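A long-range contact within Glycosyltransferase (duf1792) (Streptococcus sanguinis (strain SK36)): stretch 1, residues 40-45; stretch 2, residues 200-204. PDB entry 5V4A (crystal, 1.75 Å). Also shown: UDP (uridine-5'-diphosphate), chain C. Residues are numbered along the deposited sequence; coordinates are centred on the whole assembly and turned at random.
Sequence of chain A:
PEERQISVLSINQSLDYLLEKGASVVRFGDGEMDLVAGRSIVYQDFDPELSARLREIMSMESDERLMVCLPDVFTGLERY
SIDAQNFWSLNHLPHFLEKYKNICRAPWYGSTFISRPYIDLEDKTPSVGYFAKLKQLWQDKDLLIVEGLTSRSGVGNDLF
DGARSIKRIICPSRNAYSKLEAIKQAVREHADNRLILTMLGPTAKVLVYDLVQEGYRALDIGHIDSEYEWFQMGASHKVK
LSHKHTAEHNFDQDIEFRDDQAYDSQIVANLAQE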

# COMPACT_ATOMS: atom_id res chain seq x y z
N SER A 40 14.38 10.41 -32.50
CA SER A 40 15.23 9.79 -31.50
C SER A 40 15.01 10.49 -30.16
O SER A 40 14.59 11.65 -30.10
CB SER A 40 16.71 9.87 -31.89
OG SER A 40 16.96 9.21 -33.12
N ILE A 41 15.28 9.76 -29.08
CA ILE A 41 15.31 10.34 -27.74
C ILE A 41 16.71 10.18 -27.16
O ILE A 41 17.55 9.45 -27.69
CB ILE A 41 14.23 9.74 -26.82
CG1 ILE A 41 14.46 8.25 -26.57
CG2 ILE A 41 12.85 9.94 -27.42
CD1 ILE A 41 13.50 7.68 -25.52
N VAL A 42 16.96 10.84 -26.02
CA VAL A 42 18.33 10.97 -25.54
C VAL A 42 18.96 9.60 -25.26
O VAL A 42 20.10 9.35 -25.66
CB VAL A 42 18.40 11.89 -24.31
CG1 VAL A 42 19.80 11.84 -23.70
CG2 VAL A 42 18.09 13.32 -24.72
N TYR A 43 18.24 8.69 -24.60
CA TYR A 43 18.86 7.39 -24.37
C TYR A 43 18.31 6.29 -25.29
O TYR A 43 18.54 5.10 -25.02
CB TYR A 43 18.78 6.96 -22.90
CG TYR A 43 17.43 6.95 -22.22
CD1 TYR A 43 16.35 6.31 -22.80
CD2 TYR A 43 17.27 7.49 -20.94
CE1 TYR A 43 15.11 6.27 -22.15
CE2 TYR A 43 16.06 7.45 -20.29
CZ TYR A 43 14.97 6.84 -20.89
OH TYR A 43 13.76 6.81 -20.24
N GLN A 44 17.67 6.64 -26.40
CA GLN A 44 17.32 5.64 -27.40
C GLN A 44 17.23 6.29 -28.77
O GLN A 44 16.33 7.10 -29.00
CB GLN A 44 16.02 4.93 -27.04
CG GLN A 44 15.64 3.88 -28.09
CD GLN A 44 16.72 2.81 -28.27
OE1 GLN A 44 17.00 2.03 -27.36
NE2 GLN A 44 17.33 2.77 -29.47
N ASP A 45 18.15 5.92 -29.68
CA ASP A 45 18.07 6.38 -31.06
C ASP A 45 16.88 5.76 -31.79
O ASP A 45 16.45 4.63 -31.50
CB ASP A 45 19.34 6.01 -31.85
CG ASP A 45 20.61 6.62 -31.29
OD1 ASP A 45 20.53 7.51 -30.41
OD2 ASP A 45 21.70 6.23 -31.76
N LEU A 200 14.19 0.25 -18.30
CA LEU A 200 14.99 0.16 -19.52
C LEU A 200 14.40 0.97 -20.66
O LEU A 200 14.58 0.61 -21.83
CB LEU A 200 15.14 -1.32 -19.95
CG LEU A 200 16.35 -1.75 -20.80
CD1 LEU A 200 17.69 -1.54 -20.10
CD2 LEU A 200 16.18 -3.22 -21.27
N GLY A 201 13.75 2.10 -20.36
CA GLY A 201 13.24 2.98 -21.39
C GLY A 201 12.34 2.28 -22.38
O GLY A 201 11.54 1.40 -22.00
N PRO A 202 12.45 2.64 -23.66
CA PRO A 202 11.57 2.04 -24.68
C PRO A 202 11.79 0.54 -24.86
O PRO A 202 10.84 -0.17 -25.22
CB PRO A 202 11.92 2.83 -25.95
CG PRO A 202 12.62 4.07 -25.46
CD PRO A 202 13.35 3.65 -24.25
N THR A 203 13.01 0.04 -24.63
CA THR A 203 13.26 -1.40 -24.69
C THR A 203 12.49 -2.15 -23.61
O THR A 203 12.08 -3.30 -23.82
CB THR A 203 14.76 -1.68 -24.59
OG1 THR A 203 15.45 -0.92 -25.58
CG2 THR A 203 15.08 -3.17 -24.75
N ALA A 204 12.27 -1.53 -22.45
CA ALA A 204 11.49 -2.19 -21.41
C ALA A 204 10.09 -2.57 -21.91
O ALA A 204 9.55 -3.60 -21.51
CB ALA A 204 11.38 -1.29 -20.18
N1 UDP C . 17.43 3.05 -19.73
C2 UDP C . 18.43 2.12 -19.89
N3 UDP C . 18.77 1.86 -21.20
C4 UDP C . 18.21 2.42 -22.33
C5 UDP C . 17.18 3.37 -22.08
C6 UDP C . 16.81 3.64 -20.80
O2 UDP C . 18.99 1.57 -18.96
O4 UDP C . 18.62 2.07 -23.45
C1' UDP C . 16.98 3.32 -18.34
C2' UDP C . 17.37 4.65 -17.70
O2' UDP C . 18.73 4.62 -17.26
C3' UDP C . 16.35 4.72 -16.55
C4' UDP C . 15.12 3.97 -17.11
O4' UDP C . 15.57 3.34 -18.33
O3' UDP C . 16.78 4.02 -15.39
C5' UDP C . 13.90 4.81 -17.37
O5' UDP C . 12.85 4.09 -18.05
PA UDP C . 11.54 4.82 -18.54
O1A UDP C . 11.86 5.81 -19.66
O2A UDP C . 10.54 3.77 -18.83
O3A UDP C . 11.08 5.72 -17.26
PB UDP C . 9.73 6.48 -16.87
O1B UDP C . 8.80 6.13 -18.03
O2B UDP C . 10.15 7.97 -16.93
O3B UDP C . 9.21 6.03 -15.54
O HOH W 1 15.97 1.62 -25.02

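Residues 40-45 lie in a segment without regular helix or strand, folded locally by a type I beta turn from I41 to Q44. The turn is closed by a pair of backbone hydrogen bonds, from I41 N to Q44 O at 2.9 Å and from Q44 N to I41 O at 3.1 Å. V42 and Y43 occupy its two central positions, while the side chains of I41 and Q44, at its ends, both set out toward the second stretch. In that stretch, 200-204, the chain passes from a loop into a helix that continues beyond A204. A hydrogen bond from A204 N to L200 O (3.2 Å) and a weak one from A204 N to G201 O (3.1 Å) hold this part of the chain together. The two backbones keep their distance: the closest CA atoms, Q44 CA and P202 CA, are 7.3 Å apart, and no direct hydrogen bond crosses between the stretches. Side chains make most of the contact, and the two stretches together bury 183 Å².

P202 is the centre of the contact, with more area covered than any other residue in either stretch. Its ring reaches all three contacting residues of the turn. I41 CD1 packs against P202 CG at 3.7 Å, an apolar contact reached with I41 in the p, t rotamer. Q44 CB lies 3.8 Å from the same P202 CG, so that the ends of the turn converge on one atom of the proline. The third partner, Y43, meets CD, the ring carbon bonded to the proline nitrogen: Y43 CE1 is 3.8 Å from P202 CD, which sits at the edge of the aromatic ring, near its plane.

The CA-to-CB bond of Y43 points sideways, but with chi1 at 54° the end of the side chain comes nearer the second stretch. Y43 CE1 also approaches G201 CA to 3.9 Å. The absence of a side chain at G201 is what permits this: an ideal CB would fall 2.7 Å from Y43 CE1 and 2.4 Å from P202 CD, clashing with both. The positive phi of G201, 55°, itself favours glycine. One face of the Y43 ring is covered by C6 of the UDP uracil, and G201 N donates a hydrogen bond to UDP O5' at 3.2 Å, so the nucleotide engages both stretches.

The polar link between the stretches is made through water. Q44 OE1 and T203 OG1 are 3.8 Å apart, too far for a direct hydrogen bond, and water 1 bridges them. T203 OG1 donates to this water at 2.7 Å, and the water in turn donates to Q44 OE1 at 2.6 Å and to UDP O4 at 3.1 Å, tying the uracil into the same network. The other end of the Q44 amide is anchored within its own stretch, where Q44 NE2 donates to D45 O at 2.9 Å with a nearly linear angle of 176°.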